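Local coordinates for protein LP04448p (Drosophila melanogaster, PDB 2QK2) that probably binds tubulin through this TOG domain, as in other XMAP215 family proteins that act at growing microtubule plus ends, at residues Thr30-Ser35 and Val71-Met76; Ala98-Leu103 and Glu132-Ser137; Glu140-Lys145 and Ser151-Phe156. All coordinates share one frame; numbering follows the deposited sequence.

How the interactions relate
All three contacts lie in one all-helical TOG domain and follow one another along the chain. Interaction 1 lies about 20 Å from the centre of the chain and is partly buried. It sets two apolar side chains against the guanidinium of an arginine and the aliphatic stem of a lysine. Interaction 2 is nearer the centre, also partly buried, and joins apolar groups to a serine and a glutamine. Interaction 3 is fully buried and pairs two hydroxyls beside a small apolar patch. Interactions 2 and 3 share helix 131-141, which meets helix 93-105 upstream and helix 147-161 at its C-terminal end. Their centres are about 11 Å apart. The centre of interaction 1 lies about 25 Å from that of interaction 2.

Interaction 1. Residues Thr30-Ser35 and Val71-Met76; sequences TLRKES and VVLVAM
Leu73 pushes its methyl CD2 against the guanidinium end of Arg32. CD2 lies 3.4 Å from Arg32 NE and equally near Arg32 NH2. The approach to the flat group is oblique. The two side chains cross at about a right angle. Arg32 CB also meets this methyl, at 3.8 Å from Leu73 CD2, so one methyl touches both the root and the end of the arginine. A bend at chi3 (-68°) lets the arginine curl round it. The charge itself is met elsewhere. Arg32 NE makes a salt bridge to Asp68, just before helix 71-88, and NH1 bonds to the carbonyl of Glu26. These bonds hold the guanidinium beside the leucine.

The other methyl of Leu73 serves Lys33. Leu73 CD1 is 4.0 Å from Lys33 CB. The lysine stem then passes the selenium of Met76, a selenomethionine, with Lys33 CG 4.0 Å from Met76 SE. With CG anti to the backbone N (chi1 170°), the chain of Lys33 first runs past the selenium. It then bends twice, and NZ leads away to a salt bridge with Glu37 on its own helix. The methyl CE of Met76 sits against the backbone carbonyl of Lys33.

The two segments run nearly parallel, 11° apart, with axes 10.3 Å from each other. Trp29, Leu36 and Glu37 of helix 29-45 extend the contact along the same pair of helices. Helix 20-24 touches Ser35 on one segment, and helix 112-126 packs on Val71 and Val74 of the other.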
loop_
_atom_site.group_PDB
_atom_site.type_symbol
_atom_site.label_atom_id
_atom_site.label_comp_id
_atom_site.label_asym_id
_atom_site.label_seq_id
_atom_site.Cartn_x
_atom_site.Cartn_y
_atom_site.Cartn_z
ATOM N N THR A 30 9.709 -6.529 24.161
ATOM C CA THR A 30 10.335 -5.249 24.481
ATOM C C THR A 30 11.735 -5.137 23.894
ATOM O O THR A 30 12.236 -4.036 23.680
ATOM C CB THR A 30 10.402 -5.002 26.007
ATOM O OG1 THR A 30 10.897 -6.173 26.668
ATOM C CG2 THR A 30 9.023 -4.662 26.543
ATOM N N LEU A 31 12.369 -6.273 23.628
ATOM C CA LEU A 31 13.699 -6.244 23.037
ATOM C C LEU A 31 13.546 -6.010 21.536
ATOM O O LEU A 31 14.332 -5.280 20.931
ATOM C CB LEU A 31 14.447 -7.556 23.303
ATOM C CG LEU A 31 14.820 -7.833 24.766
ATOM C CD1 LEU A 31 15.646 -9.117 24.857
ATOM C CD2 LEU A 31 15.614 -6.659 25.324
ATOM N N ARG A 32 12.533 -6.628 20.936
ATOM C CA ARG A 32 12.301 -6.436 19.509
ATOM C C ARG A 32 11.925 -4.962 19.312
ATOM O O ARG A 32 12.374 -4.321 18.363
ATOM C CB ARG A 32 11.176 -7.358 19.010
ATOM C CG ARG A 32 11.465 -8.853 19.223
ATOM C CD ARG A 32 10.681 -9.754 18.265
ATOM N NE ARG A 32 9.241 -9.755 18.504
ATOM C CZ ARG A 32 8.645 -10.300 19.564
ATOM N NH1 ARG A 32 9.361 -10.906 20.509
ATOM N NH2 ARG A 32 7.323 -10.248 19.675
ATOM N N LYS A 33 11.116 -4.432 20.228
ATOM C CA LYS A 33 10.699 -3.030 20.177
ATOM C C LYS A 33 11.904 -2.087 20.144
ATOM O O LYS A 33 11.901 -1.078 19.429
ATOM C CB LYS A 33 9.833 -2.688 21.396
ATOM C CG LYS A 33 9.563 -1.194 21.556
ATOM C CD LYS A 33 8.828 -0.888 22.846
ATOM C CE LYS A 33 9.685 -1.187 24.068
ATOM N NZ LYS A 33 10.818 -0.236 24.222
ATOM N N GLU A 34 12.936 -2.410 20.917
ATOM C CA GLU A 34 14.122 -1.563 20.961
ATOM C C GLU A 34 14.784 -1.358 19.595
ATOM O O GLU A 34 15.209 -0.247 19.276
ATOM C CB GLU A 34 15.126 -2.117 21.982
ATOM C CG GLU A 34 14.522 -2.208 23.388
ATOM C CD GLU A 34 15.531 -2.564 24.470
ATOM O OE1 GLU A 34 16.509 -3.283 24.174
ATOM O OE2 GLU A 34 15.329 -2.132 25.627
ATOM N N SER A 35 14.869 -2.413 18.786
ATOM C CA SER A 35 15.462 -2.280 17.454
ATOM C C SER A 35 14.590 -1.382 16.575
ATOM O O SER A 35 15.090 -0.467 15.921
ATOM C CB SER A 35 15.610 -3.649 16.773
ATOM O OG SER A 35 16.729 -4.364 17.267
ATOM N N VAL A 71 0.812 -6.931 18.044
ATOM C CA VAL A 71 0.318 -5.914 17.120
ATOM C C VAL A 71 1.013 -4.561 17.227
ATOM O O VAL A 71 1.010 -3.786 16.274
ATOM C CB VAL A 71 -1.211 -5.709 17.253
ATOM C CG1 VAL A 71 -1.925 -6.991 16.874
ATOM C CG2 VAL A 71 -1.576 -5.283 18.676
ATOM N N VAL A 72 1.606 -4.270 18.376
ATOM C CA VAL A 72 2.319 -3.008 18.527
ATOM C C VAL A 72 3.581 -3.048 17.651
ATOM O O VAL A 72 3.963 -2.046 17.040
ATOM C CB VAL A 72 2.717 -2.756 20.000
ATOM C CG1 VAL A 72 3.750 -1.648 20.082
ATOM C CG2 VAL A 72 1.482 -2.369 20.801
ATOM N N LEU A 73 4.214 -4.214 17.599
ATOM C CA LEU A 73 5.417 -4.409 16.793
ATOM C C LEU A 73 5.060 -4.418 15.303
ATOM O O LEU A 73 5.801 -3.894 14.477
ATOM C CB LEU A 73 6.099 -5.722 17.191
ATOM C CG LEU A 73 7.276 -5.617 18.175
ATOM C CD1 LEU A 73 7.073 -4.472 19.151
ATOM C CD2 LEU A 73 7.441 -6.944 18.901
ATOM N N VAL A 74 3.920 -5.013 14.966
ATOM C CA VAL A 74 3.468 -5.052 13.583
ATOM C C VAL A 74 3.283 -3.619 13.078
ATOM O O VAL A 74 3.774 -3.268 12.001
ATOM C CB VAL A 74 2.143 -5.824 13.456
ATOM C CG1 VAL A 74 1.574 -5.681 12.046
ATOM C CG2 VAL A 74 2.384 -7.299 13.780
ATOM N N ALA A 75 2.602 -2.788 13.867
ATOM C CA ALA A 75 2.370 -1.388 13.494
ATOM C C ALA A 75 3.680 -0.624 13.352
ATOM O O ALA A 75 3.855 0.143 12.405
ATOM C CB ALA A 75 1.482 -0.692 14.537
HETATM N N MSE A 76 4.597 -0.818 14.296
HETATM C CA MSE A 76 5.887 -0.126 14.226
HETATM C C MSE A 76 6.663 -0.547 12.976
HETATM O O MSE A 76 7.282 0.283 12.307
HETATM C CB MSE A 76 6.744 -0.430 15.461
HETATM C CG MSE A 76 6.240 0.159 16.783
HETATM SE SE MSE A 76 7.496 -0.317 18.212
HETATM C CE MSE A 76 8.858 0.998 17.882
#

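Interaction 2. Residues Ala98-Leu103 and Glu132-Ser137; sequences ACVPSL and EAQQES
The helical segments Ala98-Leu103 and Glu132-Ser137 run in the same general sense, 37° apart, with axes 9.7 Å from each other at closest approach. They come nearest at Pro101 and Ser137, whose CA atoms are 5.6 Å apart. Both segments are kinked. Pro101 has no N-H to give to the turn before it.

Ser137 fills the close point. Its hydroxyl lies beside the proline ring, with OG 3.1 Å from Pro101 CG. Its CB also meets the ring, 3.7 Å from the same Pro101 CG. Ser137 CB also touches a methyl of Val100, at 4.1 Å from Val100 CG1. The serine thus sits against both neighbours, and its small size is consistent with the short CA distance.

Val100 also meets the amide of Gln134. Gln134 OE1 lies 3.6 Å from Val100 CG2 and about as far from Val100 CB. This is a contact between an oxygen and an aliphatic branch. The glutamine bends at chi2 (-54°), which folds its amide back beside the valine. The other end of that amide has polar partners. Gln134 NE2 bonds to the hydroxyls of Thr129 and Ser97, which hold the buried amide and limit its rotation. Ser97 precedes segment 98-103, so this bond also links the two helices.

Cys99 and Leu103 turn to another neighbour and pack on helix 112-126, while Gln135 meets helix 171-185. Helix 112-126 lies between the two contacting helices in the sequence. Similarly directed helices set side by side, with the chain passing through an intervening helix, are typical of the HEAT-type alpha-solenoid on which TOG domains are built.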
loop_
_atom_site.group_PDB
_atom_site.type_symbol
_atom_site.label_atom_id
_atom_site.label_comp_id
_atom_site.label_asym_id
_atom_site.label_seq_id
_atom_site.Cartn_x
_atom_site.Cartn_y
_atom_site.Cartn_z
ATOM N N ALA A 98 7.892 -8.007 -3.681
ATOM C CA ALA A 98 7.851 -8.987 -2.602
ATOM C C ALA A 98 7.067 -8.456 -1.396
ATOM O O ALA A 98 6.496 -9.232 -0.628
ATOM C CB ALA A 98 9.273 -9.371 -2.189
ATOM N N CYS A 99 7.019 -7.135 -1.246
ATOM C CA CYS A 99 6.299 -6.520 -0.134
ATOM C C CYS A 99 4.782 -6.480 -0.305
ATOM O O CYS A 99 4.042 -6.766 0.633
ATOM C CB CYS A 99 6.780 -5.083 0.092
ATOM S SG CYS A 99 8.429 -4.904 0.799
ATOM N N VAL A 100 4.323 -6.112 -1.500
ATOM C CA VAL A 100 2.891 -5.969 -1.769
ATOM C C VAL A 100 1.992 -7.124 -1.313
ATOM O O VAL A 100 1.042 -6.907 -0.559
ATOM C CB VAL A 100 2.649 -5.652 -3.271
ATOM C CG1 VAL A 100 1.156 -5.707 -3.599
ATOM C CG2 VAL A 100 3.199 -4.255 -3.591
ATOM N N PRO A 101 2.268 -8.357 -1.761
ATOM C CA PRO A 101 1.446 -9.505 -1.361
ATOM C C PRO A 101 1.367 -9.697 0.160
ATOM O O PRO A 101 0.297 -9.973 0.702
ATOM C CB PRO A 101 2.143 -10.683 -2.045
ATOM C CG PRO A 101 2.725 -10.057 -3.272
ATOM C CD PRO A 101 3.285 -8.760 -2.748
ATOM N N SER A 102 2.504 -9.553 0.839
ATOM C CA SER A 102 2.566 -9.720 2.292
ATOM C C SER A 102 1.735 -8.672 3.015
ATOM O O SER A 102 1.009 -8.984 3.961
ATOM C CB SER A 102 4.016 -9.628 2.784
ATOM O OG SER A 102 4.836 -10.571 2.120
ATOM N N LEU A 103 1.856 -7.424 2.580
ATOM C CA LEU A 103 1.100 -6.343 3.196
ATOM C C LEU A 103 -0.408 -6.539 3.014
ATOM O O LEU A 103 -1.174 -6.408 3.974
ATOM C CB LEU A 103 1.537 -4.998 2.612
ATOM C CG LEU A 103 2.935 -4.540 3.059
ATOM C CD1 LEU A 103 3.390 -3.353 2.222
ATOM C CD2 LEU A 103 2.901 -4.171 4.546
ATOM N N GLU A 132 0.372 -2.014 -13.100
ATOM C CA GLU A 132 0.727 -2.979 -14.135
ATOM C C GLU A 132 1.669 -4.030 -13.543
ATOM O O GLU A 132 1.468 -5.234 -13.725
ATOM C CB GLU A 132 1.404 -2.259 -15.311
ATOM C CG GLU A 132 1.865 -3.161 -16.462
ATOM C CD GLU A 132 0.726 -3.912 -17.146
ATOM O OE1 GLU A 132 -0.290 -3.282 -17.521
ATOM O OE2 GLU A 132 0.851 -5.141 -17.324
ATOM N N ALA A 133 2.679 -3.570 -12.810
ATOM C CA ALA A 133 3.650 -4.475 -12.198
ATOM C C ALA A 133 3.069 -5.323 -11.066
ATOM O O ALA A 133 3.470 -6.473 -10.875
ATOM C CB ALA A 133 4.844 -3.680 -11.684
ATOM N N GLN A 134 2.115 -4.767 -10.325
ATOM C CA GLN A 134 1.521 -5.477 -9.192
ATOM C C GLN A 134 0.141 -6.084 -9.432
ATOM O O GLN A 134 -0.475 -6.590 -8.494
ATOM C CB GLN A 134 1.426 -4.529 -7.994
ATOM C CG GLN A 134 2.732 -3.849 -7.619
ATOM C CD GLN A 134 3.845 -4.846 -7.388
ATOM O OE1 GLN A 134 3.641 -5.870 -6.742
ATOM N NE2 GLN A 134 5.034 -4.550 -7.911
ATOM N N GLN A 135 -0.344 -6.058 -10.668
ATOM C CA GLN A 135 -1.683 -6.575 -10.955
ATOM C C GLN A 135 -2.015 -7.978 -10.454
ATOM O O GLN A 135 -3.103 -8.200 -9.918
ATOM C CB GLN A 135 -1.981 -6.494 -12.456
ATOM C CG GLN A 135 -0.961 -7.177 -13.341
ATOM C CD GLN A 135 -1.325 -7.072 -14.802
ATOM O OE1 GLN A 135 -2.204 -7.783 -15.286
ATOM N NE2 GLN A 135 -0.662 -6.167 -15.510
ATOM N N GLU A 136 -1.102 -8.928 -10.625
ATOM C CA GLU A 136 -1.375 -10.290 -10.172
ATOM C C GLU A 136 -1.641 -10.357 -8.672
ATOM O O GLU A 136 -2.620 -10.964 -8.236
ATOM C CB GLU A 136 -0.221 -11.225 -10.533
ATOM C CG GLU A 136 -0.079 -11.486 -12.021
ATOM C CD GLU A 136 0.996 -12.513 -12.331
ATOM O OE1 GLU A 136 0.911 -13.650 -11.806
ATOM O OE2 GLU A 136 1.927 -12.186 -13.099
ATOM N N SER A 137 -0.775 -9.734 -7.882
ATOM C CA SER A 137 -0.942 -9.733 -6.432
ATOM C C SER A 137 -2.243 -9.037 -6.042
ATOM O O SER A 137 -3.010 -9.540 -5.214
ATOM C CB SER A 137 0.238 -9.021 -5.765
ATOM O OG SER A 137 1.453 -9.697 -6.041
#

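Interaction 3. Residues Glu140-Lys145 and Ser151-Phe156; sequences ESLSNK and SETALF
The hydroxyl of Thr153 is gripped by two groups. One is Ser141 OG, hydrogen-bonded at 2.7 Å to Thr153 OG1. The other is the backbone carbonyl of Val149, one turn earlier on the helix of the threonine. Ser141 swings its oxygen out with OG anti to the backbone N (chi1 -171°), which brings it to the threonine. The serine's CB follows and lies 3.6 Å from Thr153 OG1.

The methyl of Thr153 faces a different neighbour. Leu142 CD2 packs on it, 3.6 Å from Thr153 CG2, and the branch point Leu142 CG is nearly as close. Thr153 thus divides its two branches, with its oxygen toward the serine and its methyl toward the leucine. The same Leu142 CD2 reaches a little further along the helix, to 4.4 Å from Ala154 CB. Leu142 starts out from the backbone to one flank, but its end comes nearer to the helix. It also touches Ile157, and Ser180 and Leu181 of helix 171-185.

Replacing Thr153 by an alanine would probably leave Ser141 OG without its hydroxyl mate and open a gap where the threonine methyl now meets Leu142.

A type I turn runs from Ser141 to Asn144, closed by Asn144 N bonded to Ser141 O at 2.9 Å. The contact packs the C-terminal part of helix 131-141 and this turn against the next helix, 147-161. Ala154 also meets helix 190-207. Chemically, the site places a polar pair next to an apolar patch. The bond between the hydroxyls and the one to the Val149 carbonyl would help these buried oxygens to lie beside packed aliphatic groups.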
loop_
_atom_site.group_PDB
_atom_site.type_symbol
_atom_site.label_atom_id
_atom_site.label_comp_id
_atom_site.label_asym_id
_atom_site.label_seq_id
_atom_site.Cartn_x
_atom_site.Cartn_y
_atom_site.Cartn_z
ATOM N N GLU A 140 -5.288 -11.120 -7.149
ATOM C CA GLU A 140 -5.352 -12.312 -6.316
ATOM C C GLU A 140 -5.897 -11.954 -4.933
ATOM O O GLU A 140 -6.680 -12.700 -4.352
ATOM C CB GLU A 140 -3.960 -12.934 -6.181
ATOM C CG GLU A 140 -3.922 -14.211 -5.362
ATOM C CD GLU A 140 -2.513 -14.766 -5.224
ATOM O OE1 GLU A 140 -1.891 -15.076 -6.268
ATOM O OE2 GLU A 140 -2.027 -14.890 -4.076
ATOM N N SER A 141 -5.490 -10.798 -4.418
ATOM C CA SER A 141 -5.935 -10.361 -3.101
ATOM C C SER A 141 -7.431 -10.041 -3.066
ATOM O O SER A 141 -8.084 -10.231 -2.040
ATOM C CB SER A 141 -5.124 -9.145 -2.652
ATOM O OG SER A 141 -5.401 -8.830 -1.302
ATOM N N LEU A 142 -7.979 -9.551 -4.179
ATOM C CA LEU A 142 -9.408 -9.240 -4.231
ATOM C C LEU A 142 -10.224 -10.527 -4.135
ATOM O O LEU A 142 -11.440 -10.488 -3.936
ATOM C CB LEU A 142 -9.759 -8.498 -5.525
ATOM C CG LEU A 142 -9.399 -7.007 -5.559
ATOM C CD1 LEU A 142 -9.705 -6.439 -6.938
ATOM C CD2 LEU A 142 -10.188 -6.260 -4.485
ATOM N N SER A 143 -9.547 -11.664 -4.276
ATOM C CA SER A 143 -10.194 -12.968 -4.181
ATOM C C SER A 143 -9.974 -13.599 -2.808
ATOM O O SER A 143 -10.501 -14.672 -2.527
ATOM C CB SER A 143 -9.663 -13.920 -5.257
ATOM O OG SER A 143 -10.210 -13.612 -6.523
ATOM N N ASN A 144 -9.186 -12.943 -1.960
ATOM C CA ASN A 144 -8.920 -13.458 -0.619
ATOM C C ASN A 144 -10.274 -13.728 0.037
ATOM O O ASN A 144 -11.211 -12.950 -0.132
ATOM C CB ASN A 144 -8.128 -12.421 0.188
ATOM C CG ASN A 144 -7.579 -12.978 1.493
ATOM O OD1 ASN A 144 -8.330 -13.352 2.392
ATOM N ND2 ASN A 144 -6.255 -13.025 1.602
ATOM N N LYS A 145 -10.383 -14.823 0.780
ATOM C CA LYS A 145 -11.649 -15.166 1.422
ATOM C C LYS A 145 -12.007 -14.213 2.556
ATOM O O LYS A 145 -13.169 -14.099 2.942
ATOM C CB LYS A 145 -11.611 -16.603 1.966
ATOM C CG LYS A 145 -10.926 -16.762 3.326
ATOM C CD LYS A 145 -9.482 -17.256 3.219
ATOM C CE LYS A 145 -8.569 -16.242 2.539
ATOM N NZ LYS A 145 -7.158 -16.721 2.446
ATOM N N SER A 151 -11.770 -5.669 1.210
ATOM C CA SER A 151 -12.084 -4.259 1.374
ATOM C C SER A 151 -10.844 -3.372 1.307
ATOM O O SER A 151 -10.806 -2.405 0.545
ATOM C CB SER A 151 -12.800 -4.029 2.708
ATOM O OG SER A 151 -13.013 -2.646 2.921
ATOM N N GLU A 152 -9.832 -3.697 2.110
ATOM C CA GLU A 152 -8.608 -2.896 2.131
ATOM C C GLU A 152 -7.875 -2.952 0.797
ATOM O O GLU A 152 -7.187 -2.004 0.424
ATOM C CB GLU A 152 -7.683 -3.348 3.262
ATOM C CG GLU A 152 -8.183 -3.003 4.678
ATOM C CD GLU A 152 -8.301 -1.503 4.932
ATOM O OE1 GLU A 152 -7.429 -0.734 4.460
ATOM O OE2 GLU A 152 -9.261 -1.088 5.624
ATOM N N THR A 153 -8.025 -4.056 0.071
ATOM C CA THR A 153 -7.376 -4.165 -1.227
ATOM C C THR A 153 -8.069 -3.183 -2.176
ATOM O O THR A 153 -7.410 -2.462 -2.923
ATOM C CB THR A 153 -7.476 -5.595 -1.808
ATOM O OG1 THR A 153 -6.795 -6.514 -0.945
ATOM C CG2 THR A 153 -6.833 -5.657 -3.188
ATOM N N ALA A 154 -9.400 -3.143 -2.129
ATOM C CA ALA A 154 -10.154 -2.232 -2.989
ATOM C C ALA A 154 -9.842 -0.786 -2.632
ATOM O O ALA A 154 -9.728 0.061 -3.509
ATOM C CB ALA A 154 -11.662 -2.492 -2.853
ATOM N N LEU A 155 -9.716 -0.498 -1.340
ATOM C CA LEU A 155 -9.409 0.860 -0.900
ATOM C C LEU A 155 -7.984 1.231 -1.320
ATOM O O LEU A 155 -7.698 2.392 -1.646
ATOM C CB LEU A 155 -9.566 0.977 0.616
ATOM C CG LEU A 155 -11.015 0.874 1.128
ATOM C CD1 LEU A 155 -11.020 0.886 2.653
ATOM C CD2 LEU A 155 -11.845 2.038 0.575
ATOM N N PHE A 156 -7.092 0.247 -1.304
ATOM C CA PHE A 156 -5.708 0.480 -1.727
ATOM C C PHE A 156 -5.722 0.916 -3.198
ATOM O O PHE A 156 -5.031 1.852 -3.590
ATOM C CB PHE A 156 -4.877 -0.798 -1.571
ATOM C CG PHE A 156 -3.611 -0.803 -2.392
ATOM C CD1 PHE A 156 -2.615 0.139 -2.162
ATOM C CD2 PHE A 156 -3.427 -1.744 -3.401
ATOM C CE1 PHE A 156 -1.446 0.144 -2.927
ATOM C CE2 PHE A 156 -2.263 -1.749 -4.173
ATOM C CZ PHE A 156 -1.272 -0.803 -3.933
#